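Local coordinates for mandelate racemase/muconate lactonizing enzyme family protein (Azoarcus sp., PDB 2QDE) that belongs to the mandelate racemase/muconate lactonizing enzyme family of the enolase superfamily and carries a barium ion in its barrel domain, at residues A48-T53 with N100-A105; S55-E60 with T271-G276; T66-D71 with I95-N100. All blocks are in the same frame, centred on the assembly; numbering follows the deposited sequence.

Contact 1 (A48-T53 with N100-A105); sequences ADAGDT and NNQAKA
Gln102 reaches from the first turn of helix 101-119 to the loop that follows strand 45-49, and its amide nitrogen grips two backbone carbonyls there. NE2 of Gln102 donates to O of Ala50 at 3.0 Å and to O of Asp52, also at 3.0 Å, both bonds fairly straight and the one to Asp52 more so. Both acceptors lie almost exactly in the amide plane of Gln102, so each N-H has its own carbonyl and the pair fixes the rotation of the amide. Seen from the acceptors the approach is less regular: NE2 stands above both carbonyl planes, 62° out of that of Ala50. A chain extended beyond CG, with chi1 at -180°, carries the amide out to the loop. Two further contacts flank the amide: CB of Ala50 lies 4.0 Å from NE2 of Gln102, and the Thr53 side chain crosses that of Gln102 at about a right angle, bringing CG2 of Thr53 to 4.1 Å from OE1 of Gln102. The hydroxyl of Thr53 is bonded instead to O of Asp32. Within the loop, N of Gly51 donates to OD1 of Asp49 at 2.9 Å, from above the carboxylate plane. This Asx turn lies in the connection after strand 45-49 of the antiparallel sheet, and the glutamine bridge ties it to the helical part of the enolase-type N-terminal domain.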
ATOM      1  N   ALA A  48      18.031 -13.227  41.267  1.00 18.50           N
ATOM      2  CA  ALA A  48      17.847 -12.190  40.250  1.00 18.91           C
ATOM      3  C   ALA A  48      17.464 -10.862  40.892  1.00 19.57           C
ATOM      4  O   ALA A  48      16.907 -10.835  41.992  1.00 18.92           O
ATOM      5  CB  ALA A  48      16.774 -12.612  39.253  1.00 19.25           C
ATOM      6  N   ASP A  49      17.771  -9.773  40.190  1.00 18.00           N
ATOM      7  CA  ASP A  49      17.490  -8.407  40.638  1.00 17.96           C
ATOM      8  C   ASP A  49      16.691  -7.725  39.525  1.00 19.13           C
ATOM      9  O   ASP A  49      17.217  -7.521  38.429  1.00 17.36           O
ATOM     10  CB  ASP A  49      18.809  -7.655  40.841  1.00 18.43           C
ATOM     11  CG  ASP A  49      18.626  -6.281  41.484  1.00 21.90           C
ATOM     12  OD1 ASP A  49      17.483  -5.768  41.547  1.00 21.55           O
ATOM     13  OD2 ASP A  49      19.649  -5.706  41.922  1.00 23.29           O
ATOM     14  N   ALA A  50      15.435  -7.379  39.801  1.00 16.07           N
ATOM     15  CA  ALA A  50      14.588  -6.730  38.805  1.00 18.27           C
ATOM     16  C   ALA A  50      15.151  -5.369  38.412  1.00 20.07           C
ATOM     17  O   ALA A  50      14.942  -4.887  37.290  1.00 19.52           O
ATOM     18  CB  ALA A  50      13.171  -6.564  39.348  1.00 17.38           C
ATOM     19  N   GLY A  51      15.871  -4.761  39.348  1.00 19.00           N
ATOM     20  CA  GLY A  51      16.439  -3.453  39.110  1.00 18.89           C
ATOM     21  C   GLY A  51      15.408  -2.403  39.477  1.00 19.89           C
ATOM     22  O   GLY A  51      14.385  -2.705  40.089  1.00 20.82           O
ATOM     23  N   ASP A  52      15.675  -1.164  39.094  1.00 19.40           N
ATOM     24  CA  ASP A  52      14.779  -0.062  39.387  1.00 19.75           C
ATOM     25  C   ASP A  52      13.387  -0.226  38.761  1.00 19.55           C
ATOM     26  O   ASP A  52      13.226  -0.869  37.728  1.00 19.20           O
ATOM     27  CB  ASP A  52      15.426   1.240  38.906  1.00 20.55           C
ATOM     28  CG  ASP A  52      14.616   2.462  39.273  1.00 23.27           C
ATOM     29  OD1 ASP A  52      14.064   2.490  40.389  1.00 23.62           O
ATOM     30  OD2 ASP A  52      14.544   3.399  38.444  1.00 26.04           O
ATOM     31  N   THR A  53      12.380   0.350  39.407  1.00 18.24           N
ATOM     32  CA  THR A  53      11.022   0.303  38.889  1.00 19.02           C
ATOM     33  C   THR A  53      10.655   1.717  38.428  1.00 18.63           C
ATOM     34  O   THR A  53      10.948   2.704  39.109  1.00 19.42           O
ATOM     35  CB  THR A  53      10.017  -0.192  39.963  1.00 20.57           C
ATOM     36  OG1 THR A  53      10.146   0.602  41.151  1.00 21.50           O
ATOM     37  CG2 THR A  53      10.290  -1.659  40.306  1.00 19.57           C
ATOM     38  N   ASN A 100       3.444  -7.127  32.276  1.00 15.77           N
ATOM     39  CA  ASN A 100       4.260  -7.542  33.426  1.00 15.25           C
ATOM     40  C   ASN A 100       5.629  -8.053  32.988  1.00 15.01           C
ATOM     41  O   ASN A 100       6.192  -8.958  33.604  1.00 14.73           O
ATOM     42  CB  ASN A 100       3.549  -8.645  34.219  1.00 15.20           C
ATOM     43  CG  ASN A 100       2.378  -8.122  35.013  1.00 17.98           C
ATOM     44  OD1 ASN A 100       2.528  -7.695  36.159  1.00 18.04           O
ATOM     45  ND2 ASN A 100       1.201  -8.132  34.399  1.00 16.20           N
ATOM     46  N   ASN A 101       6.160  -7.456  31.929  1.00 14.31           N
ATOM     47  CA  ASN A 101       7.449  -7.851  31.377  1.00 14.08           C
ATOM     48  C   ASN A 101       8.598  -7.884  32.383  1.00 14.20           C
ATOM     49  O   ASN A 101       9.412  -8.803  32.347  1.00 14.35           O
ATOM     50  CB  ASN A 101       7.818  -6.928  30.212  1.00 15.75           C
ATOM     51  CG  ASN A 101       6.812  -6.999  29.080  1.00 18.21           C
ATOM     52  OD1 ASN A 101       5.603  -6.942  29.307  1.00 19.13           O
ATOM     53  ND2 ASN A 101       7.305  -7.120  27.854  1.00 18.36           N
ATOM     54  N   GLN A 102       8.671  -6.896  33.273  1.00 13.10           N
ATOM     55  CA  GLN A 102       9.763  -6.862  34.248  1.00 15.08           C
ATOM     56  C   GLN A 102       9.679  -8.007  35.257  1.00 15.74           C
ATOM     57  O   GLN A 102      10.705  -8.562  35.659  1.00 15.62           O
ATOM     58  CB  GLN A 102       9.784  -5.517  34.973  1.00 14.72           C
ATOM     59  CG  GLN A 102      10.889  -5.375  36.014  1.00 14.86           C
ATOM     60  CD  GLN A 102      11.069  -3.937  36.470  1.00 14.50           C
ATOM     61  OE1 GLN A 102      10.127  -3.154  36.452  1.00 14.11           O
ATOM     62  NE2 GLN A 102      12.281  -3.590  36.893  1.00 14.81           N
ATOM     63  N   ALA A 103       8.459  -8.352  35.658  1.00 16.12           N
ATOM     64  CA  ALA A 103       8.236  -9.448  36.599  1.00 16.63           C
ATOM     65  C   ALA A 103       8.639 -10.756  35.917  1.00 17.80           C
ATOM     66  O   ALA A 103       9.314 -11.597  36.514  1.00 17.91           O
ATOM     67  CB  ALA A 103       6.773  -9.497  37.008  1.00 15.88           C
ATOM     68  N   LYS A 104       8.222 -10.916  34.664  1.00 16.05           N
ATOM     69  CA  LYS A 104       8.552 -12.114  33.896  1.00 16.59           C
ATOM     70  C   LYS A 104      10.065 -12.199  33.701  1.00 16.12           C
ATOM     71  O   LYS A 104      10.660 -13.271  33.832  1.00 15.95           O
ATOM     72  CB  LYS A 104       7.871 -12.085  32.523  1.00 16.32           C
ATOM     73  CG  LYS A 104       6.354 -12.194  32.547  1.00 17.34           C
ATOM     74  CD  LYS A 104       5.776 -11.945  31.151  1.00 15.42           C
ATOM     75  CE  LYS A 104       4.274 -12.160  31.112  1.00 14.27           C
ATOM     76  NZ  LYS A 104       3.673 -11.710  29.827  1.00 15.48           N
ATOM     77  N   ALA A 105      10.681 -11.063  33.391  1.00 14.37           N
ATOM     78  CA  ALA A 105      12.122 -11.012  33.175  1.00 15.61           C
ATOM     79  C   ALA A 105      12.867 -11.473  34.423  1.00 15.66           C
ATOM     80  O   ALA A 105      13.828 -12.230  34.340  1.00 14.22           O
ATOM     81  CB  ALA A 105      12.548  -9.598  32.813  1.00 14.22           C
TER

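Contact 2 (S55-E60 with T271-G276); sequences SWYRGE and TQKAGG
Lys273, Arg58 and Tyr57 carry this contact, and most of it is aliphatic chain against polar group. The lysine runs straight to CD and then bends (chi3 59°), crossing the tyrosine side chain at about a right angle. OH of Tyr57 comes 3.4 Å from CD of Lys273 and 3.7 Å from its CE, while NZ of Lys273 is 3.8 Å from the same hydroxyl oxygen. The two polar ends converge on Asp246 OD1: Tyr57 OH is hydrogen-bonded to it and Lys273 NZ forms a salt bridge with it. Asp246 is one of the barium ligands, which makes both residues second-shell to the metal; the tyrosine side chain lies about 4 Å from the ion. Here a loop of the N-terminal domain meets the short helix 271-274 that follows strand 266-269 of the barrel, the domain interface of the enolase superfamily. Arg58 folds back through bends at chi2 and chi3, laying CD 3.9 Å from O of Gln272. NH1 of Arg58 makes a salt bridge within the loop to OE2 of Glu60 at 2.7 Å, with the oxygen in the guanidinium plane, which limits how the group can turn; OE2 of Glu60 also accepts from the backbone N of Gln102.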
ATOM      1  N   SER A  55       7.373   3.931  36.886  1.00 17.54           N
ATOM      2  CA  SER A  55       5.954   3.984  36.557  1.00 19.02           C
ATOM      3  C   SER A  55       5.683   4.296  35.090  1.00 17.62           C
ATOM      4  O   SER A  55       4.806   3.691  34.472  1.00 17.71           O
ATOM      5  CB  SER A  55       5.235   5.018  37.432  1.00 18.53           C
ATOM      6  OG  SER A  55       5.667   6.330  37.132  1.00 18.67           O
ATOM      7  N   TRP A  56       6.431   5.240  34.533  1.00 18.61           N
ATOM      8  CA  TRP A  56       6.230   5.635  33.142  1.00 17.38           C
ATOM      9  C   TRP A  56       6.938   4.761  32.109  1.00 17.30           C
ATOM     10  O   TRP A  56       6.383   4.504  31.046  1.00 18.21           O
ATOM     11  CB  TRP A  56       6.654   7.089  32.936  1.00 19.34           C
ATOM     12  CG  TRP A  56       8.073   7.343  33.309  1.00 21.01           C
ATOM     13  CD1 TRP A  56       8.545   7.714  34.535  1.00 22.69           C
ATOM     14  CD2 TRP A  56       9.214   7.225  32.455  1.00 21.93           C
ATOM     15  NE1 TRP A  56       9.916   7.837  34.497  1.00 23.05           N
ATOM     16  CE2 TRP A  56      10.351   7.542  33.231  1.00 22.98           C
ATOM     17  CE3 TRP A  56       9.388   6.881  31.106  1.00 22.67           C
ATOM     18  CZ2 TRP A  56      11.648   7.528  32.700  1.00 24.87           C
ATOM     19  CZ3 TRP A  56      10.684   6.866  30.576  1.00 23.56           C
ATOM     20  CH2 TRP A  56      11.794   7.189  31.374  1.00 23.57           C
ATOM     21  N   TYR A  57       8.149   4.300  32.407  1.00 16.13           N
ATOM     22  CA  TYR A  57       8.874   3.470  31.441  1.00 17.55           C
ATOM     23  C   TYR A  57       8.342   2.042  31.316  1.00 18.04           C
ATOM     24  O   TYR A  57       8.166   1.531  30.209  1.00 17.30           O
ATOM     25  CB  TYR A  57      10.366   3.400  31.786  1.00 16.43           C
ATOM     26  CG  TYR A  57      11.165   2.657  30.737  1.00 17.23           C
ATOM     27  CD1 TYR A  57      11.497   3.265  29.524  1.00 17.38           C
ATOM     28  CD2 TYR A  57      11.538   1.327  30.929  1.00 18.02           C
ATOM     29  CE1 TYR A  57      12.183   2.566  28.526  1.00 16.49           C
ATOM     30  CE2 TYR A  57      12.221   0.613  29.935  1.00 18.03           C
ATOM     31  CZ  TYR A  57      12.539   1.245  28.737  1.00 17.67           C
ATOM     32  OH  TYR A  57      13.210   0.561  27.755  1.00 18.17           O
ATOM     33  N   ARG A  58       8.099   1.401  32.456  1.00 17.16           N
ATOM     34  CA  ARG A  58       7.617   0.023  32.476  1.00 16.72           C
ATOM     35  C   ARG A  58       6.197  -0.111  33.047  1.00 17.02           C
ATOM     36  O   ARG A  58       5.414  -0.942  32.594  1.00 16.84           O
ATOM     37  CB  ARG A  58       8.591  -0.837  33.293  1.00 16.87           C
ATOM     38  CG  ARG A  58       8.306  -2.338  33.293  1.00 17.59           C
ATOM     39  CD  ARG A  58       8.797  -3.003  32.012  1.00 18.88           C
ATOM     40  NE  ARG A  58       8.009  -2.627  30.848  1.00 19.91           N
ATOM     41  CZ  ARG A  58       6.753  -3.008  30.637  1.00 20.16           C
ATOM     42  NH1 ARG A  58       6.128  -3.789  31.515  1.00 19.27           N
ATOM     43  NH2 ARG A  58       6.111  -2.593  29.548  1.00 20.45           N
ATOM     44  N   GLY A  59       5.870   0.703  34.045  1.00 16.02           N
ATOM     45  CA  GLY A  59       4.549   0.630  34.645  1.00 16.36           C
ATOM     46  C   GLY A  59       4.430  -0.415  35.749  1.00 16.69           C
ATOM     47  O   GLY A  59       3.328  -0.686  36.240  1.00 17.70           O
ATOM     48  N   GLU A  60       5.553  -1.005  36.143  1.00 15.21           N
ATOM     49  CA  GLU A  60       5.535  -2.009  37.202  1.00 16.05           C
ATOM     50  C   GLU A  60       6.137  -1.472  38.499  1.00 16.70           C
ATOM     51  O   GLU A  60       6.988  -0.582  38.486  1.00 15.74           O
ATOM     52  CB  GLU A  60       6.262  -3.275  36.734  1.00 16.73           C
ATOM     53  CG  GLU A  60       5.523  -3.966  35.582  1.00 19.18           C
ATOM     54  CD  GLU A  60       6.270  -5.160  35.009  1.00 18.91           C
ATOM     55  OE1 GLU A  60       6.411  -6.181  35.719  1.00 19.83           O
ATOM     56  OE2 GLU A  60       6.710  -5.071  33.840  1.00 19.66           O
ATOM     57  N   THR A 271      16.660  -5.801  28.979  1.00 15.66           N
ATOM     58  CA  THR A 271      16.201  -7.152  29.256  1.00 17.35           C
ATOM     59  C   THR A 271      14.862  -7.158  29.987  1.00 16.84           C
ATOM     60  O   THR A 271      14.048  -8.049  29.779  1.00 16.43           O
ATOM     61  CB  THR A 271      17.251  -7.950  30.065  1.00 17.59           C
ATOM     62  OG1 THR A 271      17.723  -7.159  31.159  1.00 19.22           O
ATOM     63  CG2 THR A 271      18.426  -8.319  29.175  1.00 18.59           C
ATOM     64  N   GLN A 272      14.625  -6.156  30.828  1.00 16.93           N
ATOM     65  CA  GLN A 272      13.362  -6.089  31.557  1.00 15.45           C
ATOM     66  C   GLN A 272      12.198  -5.668  30.655  1.00 16.29           C
ATOM     67  O   GLN A 272      11.051  -6.031  30.902  1.00 16.45           O
ATOM     68  CB  GLN A 272      13.477  -5.127  32.750  1.00 16.73           C
ATOM     69  CG  GLN A 272      14.423  -5.613  33.841  1.00 16.78           C
ATOM     70  CD  GLN A 272      15.831  -5.080  33.689  1.00 19.49           C
ATOM     71  OE1 GLN A 272      16.282  -4.777  32.581  1.00 18.42           O
ATOM     72  NE2 GLN A 272      16.545  -4.971  34.810  1.00 19.56           N
ATOM     73  N   LYS A 273      12.492  -4.902  29.611  1.00 16.63           N
ATOM     74  CA  LYS A 273      11.446  -4.469  28.691  1.00 15.13           C
ATOM     75  C   LYS A 273      11.042  -5.650  27.816  1.00 14.32           C
ATOM     76  O   LYS A 273       9.854  -5.910  27.600  1.00 13.61           O
ATOM     77  CB  LYS A 273      11.954  -3.322  27.814  1.00 15.00           C
ATOM     78  CG  LYS A 273      10.946  -2.829  26.788  1.00 15.55           C
ATOM     79  CD  LYS A 273      11.507  -1.685  25.942  1.00 16.06           C
ATOM     80  CE  LYS A 273      12.770  -2.097  25.186  1.00 15.95           C
ATOM     81  NZ  LYS A 273      13.237  -1.021  24.259  1.00 16.06           N
ATOM     82  N   ALA A 274      12.049  -6.365  27.322  1.00 14.99           N
ATOM     83  CA  ALA A 274      11.834  -7.527  26.463  1.00 16.14           C
ATOM     84  C   ALA A 274      11.068  -8.622  27.200  1.00 16.13           C
ATOM     85  O   ALA A 274      10.273  -9.344  26.598  1.00 13.96           O
ATOM     86  CB  ALA A 274      13.173  -8.068  25.969  1.00 14.58           C
ATOM     87  N   GLY A 275      11.333  -8.752  28.501  1.00 16.04           N
ATOM     88  CA  GLY A 275      10.649  -9.758  29.293  1.00 15.85           C
ATOM     89  C   GLY A 275      11.511 -10.922  29.747  1.00 16.46           C
ATOM     90  O   GLY A 275      10.983 -11.931  30.210  1.00 18.53           O
ATOM     91  N   GLY A 276      12.830 -10.794  29.627  1.00 16.26           N
ATOM     92  CA  GLY A 276      13.709 -11.876  30.037  1.00 16.56           C
ATOM     93  C   GLY A 276      14.767 -12.167  28.987  1.00 18.74           C
ATOM     94  O   GLY A 276      14.691 -11.660  27.871  1.00 18.07           O
TER

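Contact 3 (T66-D71 with I95-N100); sequences TSMICD and ILTRDN
Met68, on helix 62-78, meets Thr97 and Asn100 on the segment that leaves helix 86-96, a helix-to-loop packing inside the alpha-helical part of the enolase-type N-terminal domain. Leu96 ends helix 86-96; its side chain rests on Phe73 and Lys76 of helix 62-78, and its carbonyl accepts from Ser55 OG of the second subunit. Thr97 is the first residue to leave helical backbone angles, and its side chain and that of Met68 reach toward each other tip to tip. OG1 of Thr97 lies 3.2 Å from SD of Met68, while CG2 of Thr97 is 3.8 Å from both SD and CE of Met68, so the threonine presents both branches to the thioether. OG1 of Thr97 is buried here and has no hydrogen-bonding partner in the model. Bends at chi2 (55°) and chi3 (65°) fold the methionine chain, turning its methyl back toward Asn100. Arg98 follows, its CB directed away from helix 62-78; its NE makes a weak hydrogen bond to Tyr57 O of the second subunit, and its guanidinium has a long salt bridge to the carboxylate of Asp99. Asn100 closes the segment, crossing Met68 at about a right angle with ND2 3.9 Å from CE of Met68 and OD1 4.0 Å from CB of Met68. The amide is set by its bonds: ND2 is also hydrogen-bonded to Gly59 O of the second subunit, and it donates to O of Arg98 at 2.8 Å, nearly in line with that C=O bond.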
ATOM      1  N   THR A  66       5.928  -8.393  42.964  1.00 18.12           N
ATOM      2  CA  THR A  66       5.797  -9.325  44.067  1.00 18.17           C
ATOM      3  C   THR A  66       4.507 -10.123  43.986  1.00 18.04           C
ATOM      4  O   THR A  66       4.511 -11.339  44.174  1.00 18.10           O
ATOM      5  CB  THR A  66       5.871  -8.598  45.426  1.00 18.64           C
ATOM      6  OG1 THR A  66       7.168  -8.001  45.574  1.00 18.93           O
ATOM      7  CG2 THR A  66       5.635  -9.582  46.572  1.00 19.72           C
ATOM      8  N   SER A  67       3.402  -9.451  43.691  1.00 18.29           N
ATOM      9  CA  SER A  67       2.131 -10.147  43.609  1.00 16.47           C
ATOM     10  C   SER A  67       2.054 -11.079  42.406  1.00 18.43           C
ATOM     11  O   SER A  67       1.662 -12.239  42.539  1.00 16.64           O
ATOM     12  CB  SER A  67       0.976  -9.152  43.558  1.00 16.37           C
ATOM     13  OG  SER A  67      -0.255  -9.848  43.529  1.00 19.46           O
ATOM     14  N   MET A  68       2.431 -10.592  41.228  1.00 16.33           N
ATOM     15  CA  MET A  68       2.346 -11.453  40.058  1.00 16.40           C
ATOM     16  C   MET A  68       3.214 -12.694  40.222  1.00 16.25           C
ATOM     17  O   MET A  68       2.790 -13.795  39.889  1.00 17.66           O
ATOM     18  CB  MET A  68       2.737 -10.702  38.782  1.00 16.49           C
ATOM     19  CG  MET A  68       2.382 -11.471  37.504  1.00 14.34           C
ATOM     20  SD  MET A  68       0.632 -11.943  37.421  1.00  9.12           S
ATOM     21  CE  MET A  68      -0.128 -10.384  37.325  1.00 12.34           C
ATOM     22  N   ILE A  69       4.420 -12.526  40.749  1.00 16.35           N
ATOM     23  CA  ILE A  69       5.308 -13.668  40.936  1.00 17.77           C
ATOM     24  C   ILE A  69       4.810 -14.616  42.032  1.00 18.50           C
ATOM     25  O   ILE A  69       4.762 -15.827  41.837  1.00 18.97           O
ATOM     26  CB  ILE A  69       6.744 -13.212  41.293  1.00 16.37           C
ATOM     27  CG1 ILE A  69       7.387 -12.511  40.093  1.00 17.53           C
ATOM     28  CG2 ILE A  69       7.591 -14.412  41.709  1.00 16.37           C
ATOM     29  CD1 ILE A  69       8.819 -12.076  40.330  1.00 16.03           C
ATOM     30  N   CYS A  70       4.431 -14.060  43.175  1.00 18.38           N
ATOM     31  CA  CYS A  70       3.975 -14.881  44.292  1.00 19.83           C
ATOM     32  C   CYS A  70       2.551 -15.415  44.223  1.00 21.18           C
ATOM     33  O   CYS A  70       2.313 -16.582  44.545  1.00 22.68           O
ATOM     34  CB  CYS A  70       4.181 -14.116  45.595  1.00 20.33           C
ATOM     35  SG  CYS A  70       5.929 -13.856  45.961  1.00 23.08           S
ATOM     36  N   ASP A  71       1.610 -14.584  43.795  1.00 21.37           N
ATOM     37  CA  ASP A  71       0.213 -15.001  43.719  1.00 23.09           C
ATOM     38  C   ASP A  71      -0.165 -15.755  42.453  1.00 23.27           C
ATOM     39  O   ASP A  71      -1.198 -16.424  42.417  1.00 23.00           O
ATOM     40  CB  ASP A  71      -0.715 -13.789  43.860  1.00 24.67           C
ATOM     41  CG  ASP A  71      -0.669 -13.172  45.246  1.00 26.78           C
ATOM     42  OD1 ASP A  71      -0.829 -13.922  46.230  1.00 28.68           O
ATOM     43  OD2 ASP A  71      -0.484 -11.943  45.354  1.00 27.38           O
ATOM     44  N   ILE A  95       1.055 -16.901  28.591  1.00 18.53           N
ATOM     45  CA  ILE A  95      -0.343 -17.252  28.391  1.00 19.15           C
ATOM     46  C   ILE A  95      -1.127 -16.836  29.634  1.00 19.80           C
ATOM     47  O   ILE A  95      -2.259 -16.355  29.545  1.00 19.44           O
ATOM     48  CB  ILE A  95      -0.519 -18.764  28.179  1.00 21.67           C
ATOM     49  CG1 ILE A  95       0.188 -19.192  26.887  1.00 22.80           C
ATOM     50  CG2 ILE A  95      -2.006 -19.119  28.110  1.00 22.15           C
ATOM     51  CD1 ILE A  95      -0.405 -18.584  25.638  1.00 24.36           C
ATOM     52  N   LEU A  96      -0.505 -17.006  30.793  1.00 17.95           N
ATOM     53  CA  LEU A  96      -1.146 -16.677  32.063  1.00 19.48           C
ATOM     54  C   LEU A  96      -1.293 -15.186  32.339  1.00 18.32           C
ATOM     55  O   LEU A  96      -2.303 -14.757  32.886  1.00 17.88           O
ATOM     56  CB  LEU A  96      -0.365 -17.310  33.219  1.00 18.85           C
ATOM     57  CG  LEU A  96      -0.826 -17.021  34.652  1.00 20.16           C
ATOM     58  CD1 LEU A  96      -2.197 -17.647  34.897  1.00 21.01           C
ATOM     59  CD2 LEU A  96       0.196 -17.585  35.636  1.00 19.41           C
ATOM     60  N   THR A  97      -0.290 -14.403  31.950  1.00 19.42           N
ATOM     61  CA  THR A  97      -0.302 -12.976  32.231  1.00 18.80           C
ATOM     62  C   THR A  97      -0.005 -12.021  31.075  1.00 18.84           C
ATOM     63  O   THR A  97       0.936 -12.223  30.301  1.00 17.89           O
ATOM     64  CB  THR A  97       0.702 -12.658  33.358  1.00 18.95           C
ATOM     65  OG1 THR A  97       0.341 -13.383  34.539  1.00 20.94           O
ATOM     66  CG2 THR A  97       0.712 -11.170  33.670  1.00 20.14           C
ATOM     67  N   ARG A  98      -0.812 -10.966  31.001  1.00 18.29           N
ATOM     68  CA  ARG A  98      -0.672  -9.912  30.001  1.00 19.62           C
ATOM     69  C   ARG A  98       0.361  -8.933  30.574  1.00 19.67           C
ATOM     70  O   ARG A  98       0.357  -8.665  31.783  1.00 17.84           O
ATOM     71  CB  ARG A  98      -2.008  -9.189  29.826  1.00 21.12           C
ATOM     72  CG  ARG A  98      -2.037  -8.135  28.731  1.00 26.00           C
ATOM     73  CD  ARG A  98      -3.172  -7.153  28.972  1.00 28.20           C
ATOM     74  NE  ARG A  98      -3.918  -6.854  27.750  1.00 33.68           N
ATOM     75  CZ  ARG A  98      -3.394  -6.282  26.669  1.00 33.54           C
ATOM     76  NH1 ARG A  98      -2.112  -5.933  26.649  1.00 34.33           N
ATOM     77  NH2 ARG A  98      -4.154  -6.071  25.603  1.00 34.52           N
ATOM     78  N   ASP A  99       1.227  -8.398  29.718  1.00 17.70           N
ATOM     79  CA  ASP A  99       2.259  -7.448  30.146  1.00 16.93           C
ATOM     80  C   ASP A  99       3.108  -7.984  31.312  1.00 16.17           C
ATOM     81  O   ASP A  99       3.466  -9.158  31.322  1.00 16.75           O
ATOM     82  CB  ASP A  99       1.624  -6.101  30.526  1.00 18.78           C
ATOM     83  CG  ASP A  99       0.859  -5.466  29.373  1.00 20.73           C
ATOM     84  OD1 ASP A  99       1.391  -5.441  28.245  1.00 22.22           O
ATOM     85  OD2 ASP A  99      -0.267  -4.980  29.591  1.00 20.80           O
ATOM     86  N   ASN A 100       3.444  -7.127  32.276  1.00 15.77           N
ATOM     87  CA  ASN A 100       4.260  -7.542  33.426  1.00 15.25           C
ATOM     88  C   ASN A 100       5.629  -8.053  32.988  1.00 15.01           C
ATOM     89  O   ASN A 100       6.192  -8.958  33.604  1.00 14.73           O
ATOM     90  CB  ASN A 100       3.549  -8.645  34.219  1.00 15.20           C
ATOM     91  CG  ASN A 100       2.378  -8.122  35.013  1.00 17.98           C
ATOM     92  OD1 ASN A 100       2.528  -7.695  36.159  1.00 18.04           O
ATOM     93  ND2 ASN A 100       1.201  -8.132  34.399  1.00 16.20           N
TER

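Contacts 1 and 2 have centres about 7 Å apart and alternate along the chain: 48-53, 55-60, 100-105, then 271-276. Contact 3, built from 66-71 and 95-100, falls between 60 and 100 in sequence; its centre is about 11 Å from that of contact 1 and 13 Å from that of contact 2. Contacts 1 and 3 lie wholly in the N-terminal domain and share Asn100, just ahead of helix 101-119, whereas contact 2 crosses to the barrel. Asn101 ND2 to Lys273 O, at 2.8 Å, is a probable hydrogen bond joining contacts 1 and 2. Contacts 2 and 3 both touch the second subunit, so one region links domain interface, metal surroundings and subunit boundary.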